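Local coordinates for CRISPR protein (Archaeoglobus fulgidus, PDB 4MJK), which probably serves as the Cas5 subunit of a type I-A CRISPR Cascade complex, an assembly that uses CRISPR RNA to recognise invading DNA, at residues Phe28-Pro33 with Trp71-Cys76; Thr35-Val40 with Glu64-Ile69; Arg129-Phe134 with Val165-Lys170; Ser179-Asp184 with Gly248-Tyr253. One frame throughout, in Å; residues are numbered along the deposited sequence.

Overall arrangement
The four contacts are arranged around one antiparallel sheet whose first strands, in the order 66-73, 127-134, 2-10 and 157-170, follow the ferredoxin-like pattern. Contacts 1 and 2 both use strand 66-73, and contact 2 is nested inside the loop closed by contact 1; Pro33 CB of the one meets Ile69 CD1 of the other at 3.8 Å. Contacts 2 and 3, whose centres lie about 12 Å apart, occupy opposite faces of this sheet: strand 127-134 supplies one side of contact 3, while its Trp130 and Leu132 back Phe36 and Ile69 of contact 2. Contact 4, centred about 13 Å from contact 3, ties strand 250-255 to a smaller sheet, and its Ser179 connects to Trp71.

Contact 1: Phe28-Pro33 with Trp71-Cys76; sequences FYYPPP and WKALNC
One face of the Tyr30 ring receives the CD1-NE1 edge of the Trp71 indole in an offset edge-to-face pair, the planes inclined at 67° and the tyrosine and five-membered ring centroids 4.8 Å apart. Trp71 CD1 stands over the tyrosine face toward its rim, whereas Trp71 NE1 comes as near as 3.3 Å to Tyr30 CG. Tyr30 CD2 in turn lies in the indole plane, at that edge. At the six-membered end of the indole, Trp71 CH2 packs 3.9 Å from Pro33 CD, an oblique approach. The indole is placed for both partners by a chi1 of 57°, which sets Trp71 CG between its backbone N and carbonyl carbon.

The phenol end passes Ala73 CB and is held by two bonds: the hydroxyl accepts from water 1 at 2.7 Å from Tyr30 OH, a water that also donates to Cys76 O, and it is hydrogen-bonded to Pro231 O. A phenylalanine here would probably leave Pro231 O without its hydroxyl partner and water 1 without an acceptor, so that the link to Cys76 O is broken.

Ile128 of strand 127-134 and Ile230 of strand 225-231 touch both aromatic residues. The contact thus fixes the loop that enters helix 33-46, with Pro32 at its N-cap position, against the end of strand 66-73.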
loop_
_atom_site.group_PDB
_atom_site.type_symbol
_atom_site.label_atom_id
_atom_site.label_comp_id
_atom_site.label_asym_id
_atom_site.label_seq_id
_atom_site.Cartn_x
_atom_site.Cartn_y
_atom_site.Cartn_z
ATOM N N PHE A 28 13.322 -4.992 -0.607
ATOM C CA PHE A 28 13.805 -3.731 -1.172
ATOM C C PHE A 28 13.211 -2.540 -0.445
ATOM O O PHE A 28 11.996 -2.423 -0.334
ATOM C CB PHE A 28 13.405 -3.605 -2.644
ATOM C CG PHE A 28 14.096 -4.567 -3.565
ATOM C CD1 PHE A 28 15.478 -4.669 -3.585
ATOM C CD2 PHE A 28 13.352 -5.365 -4.434
ATOM C CE1 PHE A 28 16.113 -5.562 -4.444
ATOM C CE2 PHE A 28 13.974 -6.255 -5.292
ATOM C CZ PHE A 28 15.354 -6.354 -5.299
ATOM N N TYR A 29 14.058 -1.634 0.021
ATOM C CA TYR A 29 13.554 -0.339 0.479
ATOM C C TYR A 29 13.013 0.462 -0.722
ATOM O O TYR A 29 11.987 1.152 -0.613
ATOM C CB TYR A 29 14.654 0.453 1.194
ATOM C CG TYR A 29 15.050 -0.087 2.553
ATOM C CD1 TYR A 29 14.282 0.185 3.682
ATOM C CD2 TYR A 29 16.210 -0.841 2.714
ATOM C CE1 TYR A 29 14.653 -0.295 4.938
ATOM C CE2 TYR A 29 16.594 -1.319 3.971
ATOM C CZ TYR A 29 15.807 -1.045 5.072
ATOM O OH TYR A 29 16.165 -1.508 6.314
ATOM N N TYR A 30 13.687 0.358 -1.873
ATOM C CA TYR A 30 13.287 1.140 -3.050
ATOM C C TYR A 30 13.148 0.315 -4.318
ATOM O O TYR A 30 13.745 -0.741 -4.441
ATOM C CB TYR A 30 14.306 2.248 -3.335
ATOM C CG TYR A 30 14.336 3.318 -2.290
ATOM C CD1 TYR A 30 13.327 4.273 -2.229
ATOM C CD2 TYR A 30 15.370 3.377 -1.354
ATOM C CE1 TYR A 30 13.339 5.258 -1.262
ATOM C CE2 TYR A 30 15.392 4.361 -0.387
ATOM C CZ TYR A 30 14.367 5.309 -0.351
ATOM O OH TYR A 30 14.360 6.307 0.610
ATOM N N PRO A 31 12.388 0.824 -5.300
ATOM C CA PRO A 31 12.342 0.116 -6.583
ATOM C C PRO A 31 13.747 0.008 -7.166
ATOM O O PRO A 31 14.457 1.014 -7.222
ATOM C CB PRO A 31 11.497 1.045 -7.466
ATOM C CG PRO A 31 10.654 1.806 -6.505
ATOM C CD PRO A 31 11.568 2.048 -5.319
ATOM N N PRO A 32 14.153 -1.199 -7.578
ATOM C CA PRO A 32 15.479 -1.357 -8.194
ATOM C C PRO A 32 15.649 -0.491 -9.440
ATOM O O PRO A 32 14.672 -0.193 -10.130
ATOM C CB PRO A 32 15.521 -2.844 -8.562
ATOM C CG PRO A 32 14.571 -3.494 -7.557
ATOM C CD PRO A 32 13.454 -2.491 -7.401
ATOM N N PRO A 33 16.889 -0.069 -9.722
ATOM C CA PRO A 33 17.121 0.764 -10.908
ATOM C C PRO A 33 16.791 0.051 -12.231
ATOM O O PRO A 33 16.366 0.723 -13.164
ATOM C CB PRO A 33 18.617 1.134 -10.809
ATOM C CG PRO A 33 19.215 0.133 -9.885
ATOM C CD PRO A 33 18.108 -0.245 -8.915
ATOM N N TRP A 71 18.444 8.085 -6.706
ATOM C CA TRP A 71 17.106 8.483 -6.316
ATOM C C TRP A 71 17.097 8.822 -4.843
ATOM O O TRP A 71 18.005 8.437 -4.102
ATOM C CB TRP A 71 16.097 7.356 -6.594
ATOM C CG TRP A 71 16.464 6.062 -5.909
ATOM C CD1 TRP A 71 16.016 5.614 -4.694
ATOM C CD2 TRP A 71 17.389 5.075 -6.382
ATOM N NE1 TRP A 71 16.598 4.402 -4.394
ATOM C CE2 TRP A 71 17.451 4.057 -5.417
ATOM C CE3 TRP A 71 18.171 4.960 -7.541
ATOM C CZ2 TRP A 71 18.242 2.926 -5.572
ATOM C CZ3 TRP A 71 18.964 3.830 -7.695
ATOM C CH2 TRP A 71 18.997 2.834 -6.712
ATOM N N LYS A 72 16.070 9.565 -4.434
ATOM C CA LYS A 72 15.870 9.913 -3.039
ATOM C C LYS A 72 14.394 10.174 -2.775
ATOM O O LYS A 72 13.660 10.614 -3.668
ATOM C CB LYS A 72 16.696 11.145 -2.654
ATOM C CG LYS A 72 16.252 12.409 -3.348
ATOM C CD LYS A 72 17.216 13.557 -3.099
ATOM C CE LYS A 72 16.778 14.796 -3.877
ATOM N NZ LYS A 72 17.706 15.980 -3.691
ATOM N N ALA A 73 13.967 9.897 -1.549
ATOM C CA ALA A 73 12.595 10.154 -1.135
ATOM C C ALA A 73 12.473 11.652 -0.943
ATOM O O ALA A 73 13.428 12.281 -0.524
ATOM C CB ALA A 73 12.281 9.417 0.173
ATOM N N LEU A 74 11.315 12.217 -1.283
ATOM C CA LEU A 74 11.048 13.628 -1.052
ATOM C C LEU A 74 10.215 13.816 0.206
ATOM O O LEU A 74 10.332 14.830 0.886
ATOM C CB LEU A 74 10.323 14.245 -2.264
ATOM C CG LEU A 74 11.123 14.125 -3.576
ATOM C CD1 LEU A 74 10.336 14.614 -4.796
ATOM C CD2 LEU A 74 12.438 14.866 -3.451
ATOM N N ASN A 75 9.377 12.842 0.532
ATOM C CA ASN A 75 8.440 13.034 1.636
ATOM C C ASN A 75 7.954 11.723 2.236
ATOM O O ASN A 75 6.866 11.657 2.796
ATOM C CB ASN A 75 7.217 13.810 1.144
ATOM C CG ASN A 75 6.364 12.983 0.211
ATOM O OD1 ASN A 75 6.840 11.998 -0.357
ATOM N ND2 ASN A 75 5.096 13.341 0.077
ATOM N N CYS A 76 8.744 10.668 2.111
ATOM C CA CYS A 76 8.248 9.364 2.516
ATOM C C CYS A 76 9.361 8.469 3.030
ATOM O O CYS A 76 10.556 8.754 2.857
ATOM C CB CYS A 76 7.487 8.684 1.363
ATOM S SG CYS A 76 8.497 8.274 -0.097
HETATM O O HOH W 1 13.034 7.480 2.701
#

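Contact 2: Thr35-Val40 with Glu64-Ile69; sequences TFLGAV and ENLLAI
Leu37 and Leu66 meet tip to tip, Leu37 CD1 lying 3.9 Å from Leu66 CD2, and this is the closest approach between helix segment 35-40 and segment 64-69. The second point of contact is Ile69, whose CD1 methyl reaches the Phe36 ring obliquely, 4.2 Å from Phe36 CD2, and also comes within 4.4 Å of Leu37 CG. Ile69 gets there with an extended chain: CG1 is anti to the backbone N (chi1 176°), and chi2 carries CD1 straight on toward the helix. All four side chains are buried and apolar, and the contact is made by the outer parts of the side chains, with no hydrogen bond across it, which suits a helix axis that passes 11.7 Å from the axis of strand 66-69.

Behind this first shell, Phe36 is stacked on Trp130 and also rests on Leu132, the residue that supports Ile69 too. Leu66 lies against Phe134 and Phe205, and Leu37 against Ile59 and Pro204. Leu67 and Ala68 both pair with Val133 in a classic beta bulge, an extra residue that lets Leu66 and Ile69, three positions apart, point to the same side of the sheet.

Helix 33-46 therefore covers one face of the sheet on its way from strand 2-10 to strand 66-73, which run parallel with strand 127-134 between them. This is the split beta-alpha-beta crossover of a ferredoxin-like fold, consistent with the RAMP superfamily to which Cas5 proteins belong.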
loop_
_atom_site.group_PDB
_atom_site.type_symbol
_atom_site.label_atom_id
_atom_site.label_comp_id
_atom_site.label_asym_id
_atom_site.label_seq_id
_atom_site.Cartn_x
_atom_site.Cartn_y
_atom_site.Cartn_z
ATOM N N THR A 35 14.325 -1.863 -12.532
ATOM C CA THR A 35 12.864 -1.794 -12.529
ATOM C C THR A 35 12.390 -0.442 -13.066
ATOM O O THR A 35 11.465 -0.372 -13.885
ATOM C CB THR A 35 12.283 -2.095 -11.128
ATOM O OG1 THR A 35 12.662 -3.428 -10.743
ATOM C CG2 THR A 35 10.760 -2.003 -11.128
ATOM N N PHE A 36 13.038 0.630 -12.617
ATOM C CA PHE A 36 12.755 1.961 -13.126
ATOM C C PHE A 36 13.071 2.037 -14.612
ATOM O O PHE A 36 12.288 2.586 -15.391
ATOM C CB PHE A 36 13.575 3.023 -12.390
ATOM C CG PHE A 36 13.247 4.416 -12.818
ATOM C CD1 PHE A 36 12.236 5.130 -12.182
ATOM C CD2 PHE A 36 13.902 4.998 -13.890
ATOM C CE1 PHE A 36 11.911 6.408 -12.586
ATOM C CE2 PHE A 36 13.580 6.280 -14.296
ATOM C CZ PHE A 36 12.583 6.985 -13.653
ATOM N N LEU A 37 14.222 1.492 -15.009
ATOM C CA LEU A 37 14.592 1.477 -16.431
ATOM C C LEU A 37 13.618 0.650 -17.270
ATOM O O LEU A 37 13.328 1.007 -18.401
ATOM C CB LEU A 37 16.026 0.969 -16.636
ATOM C CG LEU A 37 17.124 1.947 -16.204
ATOM C CD1 LEU A 37 18.484 1.296 -16.294
ATOM C CD2 LEU A 37 17.087 3.246 -17.028
ATOM N N GLY A 38 13.135 -0.464 -16.727
ATOM C CA GLY A 38 12.146 -1.277 -17.424
ATOM C C GLY A 38 10.857 -0.506 -17.670
ATOM O O GLY A 38 10.187 -0.707 -18.681
ATOM N N ALA A 39 10.499 0.375 -16.737
ATOM C CA ALA A 39 9.305 1.207 -16.896
ATOM C C ALA A 39 9.497 2.226 -18.016
ATOM O O ALA A 39 8.594 2.452 -18.819
ATOM C CB ALA A 39 8.943 1.905 -15.585
ATOM N N VAL A 40 10.674 2.848 -18.062
ATOM C CA VAL A 40 11.009 3.729 -19.178
ATOM C C VAL A 40 10.907 2.953 -20.501
ATOM O O VAL A 40 10.283 3.411 -21.464
ATOM C CB VAL A 40 12.426 4.324 -19.033
ATOM C CG1 VAL A 40 12.732 5.271 -20.209
ATOM C CG2 VAL A 40 12.563 5.058 -17.715
ATOM N N GLU A 64 23.171 0.723 -21.921
ATOM C CA GLU A 64 24.436 1.007 -22.590
ATOM C C GLU A 64 24.736 2.504 -22.600
ATOM O O GLU A 64 25.893 2.918 -22.573
ATOM C CB GLU A 64 24.429 0.434 -24.016
ATOM C CG GLU A 64 24.498 -1.088 -24.057
ATOM C CD GLU A 64 24.129 -1.677 -25.415
ATOM O OE1 GLU A 64 23.713 -0.916 -26.319
ATOM O OE2 GLU A 64 24.246 -2.913 -25.571
ATOM N N ASN A 65 23.695 3.321 -22.632
ATOM C CA ASN A 65 23.890 4.766 -22.651
ATOM C C ASN A 65 23.857 5.407 -21.259
ATOM O O ASN A 65 24.100 6.606 -21.111
ATOM C CB ASN A 65 22.856 5.434 -23.564
ATOM C CG ASN A 65 23.058 5.080 -25.031
ATOM O OD1 ASN A 65 22.169 4.515 -25.675
ATOM N ND2 ASN A 65 24.236 5.411 -25.565
ATOM N N LEU A 66 23.569 4.607 -20.243
ATOM C CA LEU A 66 23.388 5.144 -18.895
ATOM C C LEU A 66 24.719 5.414 -18.204
ATOM O O LEU A 66 25.564 4.539 -18.129
ATOM C CB LEU A 66 22.558 4.180 -18.043
ATOM C CG LEU A 66 22.132 4.659 -16.645
ATOM C CD1 LEU A 66 21.051 5.735 -16.716
ATOM C CD2 LEU A 66 21.634 3.475 -15.822
ATOM N N LEU A 67 24.891 6.624 -17.683
ATOM C CA LEU A 67 26.071 6.959 -16.898
ATOM C C LEU A 67 25.784 6.926 -15.396
ATOM O O LEU A 67 26.668 6.615 -14.600
ATOM C CB LEU A 67 26.579 8.344 -17.284
ATOM C CG LEU A 67 27.078 8.396 -18.732
ATOM C CD1 LEU A 67 27.582 9.797 -19.071
ATOM C CD2 LEU A 67 28.151 7.331 -18.969
ATOM N N ALA A 68 24.552 7.270 -15.017
ATOM C CA ALA A 68 24.208 7.356 -13.599
ATOM C C ALA A 68 22.726 7.166 -13.388
ATOM O O ALA A 68 21.919 7.589 -14.210
ATOM C CB ALA A 68 24.640 8.706 -13.039
ATOM N N ILE A 69 22.364 6.542 -12.268
ATOM C CA ILE A 69 20.978 6.530 -11.831
ATOM C C ILE A 69 20.942 6.498 -10.323
ATOM O O ILE A 69 21.463 5.570 -9.706
ATOM C CB ILE A 69 20.178 5.347 -12.414
ATOM C CG1 ILE A 69 18.750 5.347 -11.839
ATOM C CG2 ILE A 69 20.875 4.026 -12.136
ATOM C CD1 ILE A 69 17.801 4.366 -12.550
#

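Contact 3: Arg129-Phe134 with Val165-Lys170; sequences RWFLVF and VKVTQK
Strands 127-134 and 157-170 lie on either side of strand 2-10 in the main antiparallel sheet, and here Phe131 and Val133 reach across to Val165 and Val167 by side chains alone. Val167 carries most of the contact, with its two methyls dividing the work. Val167 CG1 sits at the edge of the Phe131 ring, near its plane and 4.0 Å from Phe131 CZ, while Val167 CG2 is the same 4.0 Å from Val133 CG1. Val165 CG2 adds a looser, oblique touch at 4.3 Å from Phe131 CE1. The phenyl reaches past the intervening strand because its CG is anti to the backbone N (chi1 -175°), which swings the far end of the ring toward the valines.

Tyr178 meets Phe131 edge-to-face, and Leu5 of strand 2-10 also touches it. Tyr253 of strand 250-255 lies against both Val133 and Val167. These residues form an apolar layer on the face of the sheet away from helix 33-46; Trp130 and Leu132, alternating with them along the strand, turn to the helix side. Strand 2-10 between 127-134 and 157-170 matches the 2-3-1-4 order of a ferredoxin-like sheet, here with apolar cover on this second face too.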
loop_
_atom_site.group_PDB
_atom_site.type_symbol
_atom_site.label_atom_id
_atom_site.label_comp_id
_atom_site.label_asym_id
_atom_site.label_seq_id
_atom_site.Cartn_x
_atom_site.Cartn_y
_atom_site.Cartn_z
ATOM N N ARG A 129 12.231 11.066 -6.126
ATOM C CA ARG A 129 12.858 11.721 -7.268
ATOM C C ARG A 129 14.017 10.879 -7.809
ATOM O O ARG A 129 14.901 10.462 -7.041
ATOM C CB ARG A 129 13.365 13.122 -6.890
ATOM C CG ARG A 129 14.089 13.845 -8.053
ATOM C CD ARG A 129 14.469 15.306 -7.707
ATOM N NE ARG A 129 13.285 16.088 -7.355
ATOM C CZ ARG A 129 13.295 17.135 -6.536
ATOM N NH1 ARG A 129 14.432 17.533 -5.986
ATOM N NH2 ARG A 129 12.172 17.785 -6.261
ATOM N N TRP A 130 14.012 10.636 -9.117
ATOM C CA TRP A 130 15.130 9.976 -9.788
ATOM C C TRP A 130 15.965 10.995 -10.554
ATOM O O TRP A 130 15.435 11.968 -11.104
ATOM C CB TRP A 130 14.650 8.901 -10.765
ATOM C CG TRP A 130 14.477 7.537 -10.155
ATOM C CD1 TRP A 130 15.399 6.527 -10.108
ATOM C CD2 TRP A 130 13.295 7.032 -9.524
ATOM N NE1 TRP A 130 14.862 5.419 -9.479
ATOM C CE2 TRP A 130 13.572 5.707 -9.108
ATOM C CE3 TRP A 130 12.034 7.574 -9.264
ATOM C CZ2 TRP A 130 12.631 4.917 -8.438
ATOM C CZ3 TRP A 130 11.084 6.775 -8.613
ATOM C CH2 TRP A 130 11.393 5.467 -8.200
ATOM N N PHE A 131 17.274 10.765 -10.577
ATOM C CA PHE A 131 18.206 11.599 -11.319
ATOM C C PHE A 131 18.991 10.614 -12.169
ATOM O O PHE A 131 19.777 9.806 -11.644
ATOM C CB PHE A 131 19.106 12.370 -10.332
ATOM C CG PHE A 131 20.050 13.371 -10.974
ATOM C CD1 PHE A 131 20.041 13.603 -12.337
ATOM C CD2 PHE A 131 20.947 14.084 -10.184
ATOM C CE1 PHE A 131 20.920 14.532 -12.911
ATOM C CE2 PHE A 131 21.822 15.026 -10.755
ATOM C CZ PHE A 131 21.802 15.240 -12.119
ATOM N N LEU A 132 18.730 10.650 -13.476
ATOM C CA LEU A 132 19.385 9.780 -14.438
ATOM C C LEU A 132 20.297 10.623 -15.315
ATOM O O LEU A 132 19.964 11.770 -15.648
ATOM C CB LEU A 132 18.357 9.055 -15.320
ATOM C CG LEU A 132 17.693 7.808 -14.704
ATOM C CD1 LEU A 132 16.785 8.210 -13.558
ATOM C CD2 LEU A 132 16.910 7.018 -15.753
ATOM N N VAL A 133 21.446 10.064 -15.681
ATOM C CA VAL A 133 22.357 10.748 -16.594
ATOM C C VAL A 133 22.660 9.795 -17.745
ATOM O O VAL A 133 22.983 8.640 -17.504
ATOM C CB VAL A 133 23.692 11.154 -15.904
ATOM C CG1 VAL A 133 24.639 11.817 -16.927
ATOM C CG2 VAL A 133 23.440 12.097 -14.710
ATOM N N PHE A 134 22.540 10.274 -18.985
ATOM C CA PHE A 134 22.877 9.478 -20.167
ATOM C C PHE A 134 24.001 10.115 -20.998
ATOM O O PHE A 134 24.192 11.327 -20.978
ATOM C CB PHE A 134 21.648 9.283 -21.059
ATOM C CG PHE A 134 20.558 8.468 -20.422
ATOM C CD1 PHE A 134 20.592 7.083 -20.476
ATOM C CD2 PHE A 134 19.500 9.087 -19.772
ATOM C CE1 PHE A 134 19.582 6.321 -19.892
ATOM C CE2 PHE A 134 18.487 8.334 -19.179
ATOM C CZ PHE A 134 18.529 6.957 -19.239
ATOM N N VAL A 165 18.191 18.403 -17.885
ATOM C CA VAL A 165 19.218 19.323 -17.396
ATOM C C VAL A 165 20.580 19.041 -18.013
ATOM O O VAL A 165 20.893 17.904 -18.358
ATOM C CB VAL A 165 19.371 19.253 -15.862
ATOM C CG1 VAL A 165 18.128 19.793 -15.167
ATOM C CG2 VAL A 165 19.675 17.819 -15.421
ATOM N N LYS A 166 21.384 20.090 -18.165
ATOM C CA LYS A 166 22.777 19.912 -18.535
ATOM C C LYS A 166 23.524 19.527 -17.260
ATOM O O LYS A 166 23.242 20.063 -16.194
ATOM C CB LYS A 166 23.335 21.203 -19.144
ATOM C CG LYS A 166 22.411 21.822 -20.186
ATOM C CD LYS A 166 22.993 23.087 -20.820
ATOM C CE LYS A 166 23.786 22.761 -22.075
ATOM N NZ LYS A 166 22.974 21.979 -23.061
ATOM N N VAL A 167 24.438 18.570 -17.351
ATOM C CA VAL A 167 25.212 18.162 -16.176
ATOM C C VAL A 167 26.713 18.432 -16.346
ATOM O O VAL A 167 27.224 18.466 -17.467
ATOM C CB VAL A 167 24.996 16.663 -15.818
ATOM C CG1 VAL A 167 23.533 16.391 -15.549
ATOM C CG2 VAL A 167 25.503 15.749 -16.928
ATOM N N THR A 168 27.399 18.633 -15.226
ATOM C CA THR A 168 28.851 18.767 -15.198
ATOM C C THR A 168 29.455 17.529 -14.546
ATOM O O THR A 168 28.941 17.047 -13.535
ATOM C CB THR A 168 29.270 19.988 -14.360
ATOM O OG1 THR A 168 28.706 21.173 -14.931
ATOM C CG2 THR A 168 30.783 20.119 -14.316
ATOM N N GLN A 169 30.543 17.013 -15.111
ATOM C CA GLN A 169 31.204 15.842 -14.541
ATOM C C GLN A 169 32.311 16.276 -13.589
ATOM O O GLN A 169 33.185 17.058 -13.969
ATOM C CB GLN A 169 31.784 14.963 -15.651
ATOM C CG GLN A 169 32.116 13.540 -15.215
ATOM C CD GLN A 169 32.641 12.679 -16.357
ATOM O OE1 GLN A 169 32.394 11.470 -16.409
ATOM N NE2 GLN A 169 33.374 13.297 -17.276
ATOM N N LYS A 170 32.276 15.768 -12.357
ATOM C CA LYS A 170 33.287 16.089 -11.348
ATOM C C LYS A 170 33.844 14.814 -10.713
ATOM O O LYS A 170 33.234 13.749 -10.799
ATOM C CB LYS A 170 32.685 16.970 -10.250
ATOM C CG LYS A 170 31.964 18.231 -10.746
ATOM C CD LYS A 170 32.857 19.470 -10.672
ATOM C CE LYS A 170 32.141 20.727 -11.183
ATOM N NZ LYS A 170 30.981 21.118 -10.320
#

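Contact 4: Ser179-Asp184 with Gly248-Tyr253; sequences SFPAED and GDFKAY
Apolar packing centres on the Phe250 ring, which points toward the 179-184 segment. Pro181 CG lies 3.9 Å from Phe250 CE2, the proline ring and the phenyl running alongside one another in opposing senses, and Glu183 CB stands 3.8 Å from Phe250 CZ; both approaches are oblique to the ring. With CG anti to its carbonyl carbon (chi1 -64°), the phenyl extends from strand 250-255 toward these partners and also touches Val186. The ring edge meets an oxygen as well: Asp184 O is 3.3 Å from Phe250 CE1, near the ring plane.

Water 2 supplies the polar link, donating to Asp184 O at 2.9 Å and accepting from Asp249 N at 2.8 Å, bridging the two backbones.

Charge is directed outside the contact: the Glu183 chain bends at chi2, and its OE2 forms a salt bridge with Lys223 and a hydrogen bond with Leu227 N. Replacing Phe250 with an alanine is likely to open a gap beside Pro181 and Glu183 and take away the ring edge that meets Asp184 O.

Phe250 of the six-stranded sheet thus packs on Pro181, in outer strand 180-181 of the three-stranded sheet, and on the following loop, joining the two sheets of this Cas5-like protein.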
loop_
_atom_site.group_PDB
_atom_site.type_symbol
_atom_site.label_atom_id
_atom_site.label_comp_id
_atom_site.label_asym_id
_atom_site.label_seq_id
_atom_site.Cartn_x
_atom_site.Cartn_y
_atom_site.Cartn_z
ATOM N N SER A 179 20.960 8.262 -3.722
ATOM C CA SER A 179 21.574 6.948 -3.648
ATOM C C SER A 179 22.773 6.892 -4.591
ATOM O O SER A 179 22.852 7.652 -5.562
ATOM C CB SER A 179 20.547 5.859 -4.015
ATOM O OG SER A 179 20.191 5.942 -5.396
ATOM N N PHE A 180 23.714 5.994 -4.315
ATOM C CA PHE A 180 24.864 5.845 -5.186
ATOM C C PHE A 180 25.450 4.448 -5.112
ATOM O O PHE A 180 25.351 3.780 -4.090
ATOM C CB PHE A 180 25.937 6.870 -4.827
ATOM C CG PHE A 180 26.365 6.827 -3.381
ATOM C CD1 PHE A 180 25.686 7.575 -2.418
ATOM C CD2 PHE A 180 27.455 6.050 -2.986
ATOM C CE1 PHE A 180 26.078 7.553 -1.098
ATOM C CE2 PHE A 180 27.862 6.026 -1.655
ATOM C CZ PHE A 180 27.167 6.771 -0.714
ATOM N N PRO A 181 26.091 4.010 -6.198
ATOM C CA PRO A 181 26.733 2.694 -6.155
ATOM C C PRO A 181 27.948 2.738 -5.229
ATOM O O PRO A 181 28.735 3.686 -5.249
ATOM C CB PRO A 181 27.136 2.448 -7.613
ATOM C CG PRO A 181 27.270 3.809 -8.208
ATOM C CD PRO A 181 26.319 4.722 -7.472
ATOM N N ALA A 182 28.087 1.717 -4.401
ATOM C CA ALA A 182 29.155 1.686 -3.411
ATOM C C ALA A 182 30.188 0.637 -3.804
ATOM O O ALA A 182 30.252 -0.429 -3.210
ATOM C CB ALA A 182 28.577 1.373 -2.023
ATOM N N GLU A 183 30.985 0.926 -4.818
ATOM C CA GLU A 183 32.006 -0.022 -5.260
ATOM C C GLU A 183 33.370 0.649 -5.142
ATOM O O GLU A 183 33.456 1.832 -4.826
ATOM C CB GLU A 183 31.738 -0.475 -6.698
ATOM C CG GLU A 183 30.359 -1.115 -6.913
ATOM C CD GLU A 183 30.212 -2.487 -6.250
ATOM O OE1 GLU A 183 31.222 -3.038 -5.741
ATOM O OE2 GLU A 183 29.077 -3.022 -6.237
ATOM N N ASP A 184 34.440 -0.092 -5.391
ATOM C CA ASP A 184 35.773 0.480 -5.220
ATOM C C ASP A 184 35.926 1.696 -6.115
ATOM O O ASP A 184 35.612 1.647 -7.307
ATOM C CB ASP A 184 36.866 -0.551 -5.509
ATOM C CG ASP A 184 38.107 -0.333 -4.660
ATOM O OD1 ASP A 184 38.603 0.810 -4.605
ATOM O OD2 ASP A 184 38.576 -1.303 -4.030
ATOM N N GLY A 248 38.500 6.704 -9.664
ATOM C CA GLY A 248 38.548 5.430 -10.361
ATOM C C GLY A 248 37.601 5.420 -11.539
ATOM O O GLY A 248 37.606 6.350 -12.329
ATOM N N ASP A 249 36.787 4.374 -11.655
ATOM C CA ASP A 249 35.796 4.280 -12.741
ATOM C C ASP A 249 34.541 5.159 -12.542
ATOM O O ASP A 249 33.614 5.118 -13.358
ATOM C CB ASP A 249 35.346 2.824 -12.936
ATOM C CG ASP A 249 36.515 1.869 -13.132
ATOM O OD1 ASP A 249 37.462 2.228 -13.869
ATOM O OD2 ASP A 249 36.493 0.761 -12.543
ATOM N N PHE A 250 34.504 5.939 -11.462
ATOM C CA PHE A 250 33.286 6.652 -11.095
ATOM C C PHE A 250 33.473 8.149 -11.142
ATOM O O PHE A 250 34.584 8.643 -10.951
ATOM C CB PHE A 250 32.827 6.246 -9.695
ATOM C CG PHE A 250 32.436 4.810 -9.591
ATOM C CD1 PHE A 250 33.388 3.841 -9.287
ATOM C CD2 PHE A 250 31.123 4.416 -9.820
ATOM C CE1 PHE A 250 33.036 2.508 -9.200
ATOM C CE2 PHE A 250 30.759 3.088 -9.740
ATOM C CZ PHE A 250 31.715 2.126 -9.427
ATOM N N LYS A 251 32.368 8.854 -11.380
ATOM C CA LYS A 251 32.343 10.305 -11.435
ATOM C C LYS A 251 31.059 10.780 -10.785
ATOM O O LYS A 251 30.077 10.048 -10.737
ATOM C CB LYS A 251 32.323 10.792 -12.882
ATOM C CG LYS A 251 33.507 10.351 -13.746
ATOM C CD LYS A 251 34.767 11.109 -13.364
ATOM C CE LYS A 251 35.926 10.754 -14.282
ATOM N NZ LYS A 251 37.187 11.330 -13.760
ATOM N N ALA A 252 31.070 12.022 -10.328
ATOM C CA ALA A 252 29.882 12.697 -9.847
ATOM C C ALA A 252 29.319 13.575 -10.958
ATOM O O ALA A 252 30.075 14.258 -11.660
ATOM C CB ALA A 252 30.233 13.545 -8.641
ATOM N N TYR A 253 28.000 13.560 -11.130
ATOM C CA TYR A 253 27.361 14.396 -12.139
ATOM C C TYR A 253 26.477 15.407 -11.445
ATOM O O TYR A 253 25.667 15.048 -10.590
ATOM C CB TYR A 253 26.546 13.556 -13.129
ATOM C CG TYR A 253 27.402 12.622 -13.930
ATOM C CD1 TYR A 253 27.951 13.016 -15.146
ATOM C CD2 TYR A 253 27.700 11.346 -13.459
ATOM C CE1 TYR A 253 28.759 12.158 -15.879
ATOM C CE2 TYR A 253 28.497 10.478 -14.190
ATOM C CZ TYR A 253 29.032 10.897 -15.394
ATOM O OH TYR A 253 29.835 10.043 -16.113
HETATM O O HOH W 2 37.003 2.272 -9.815
#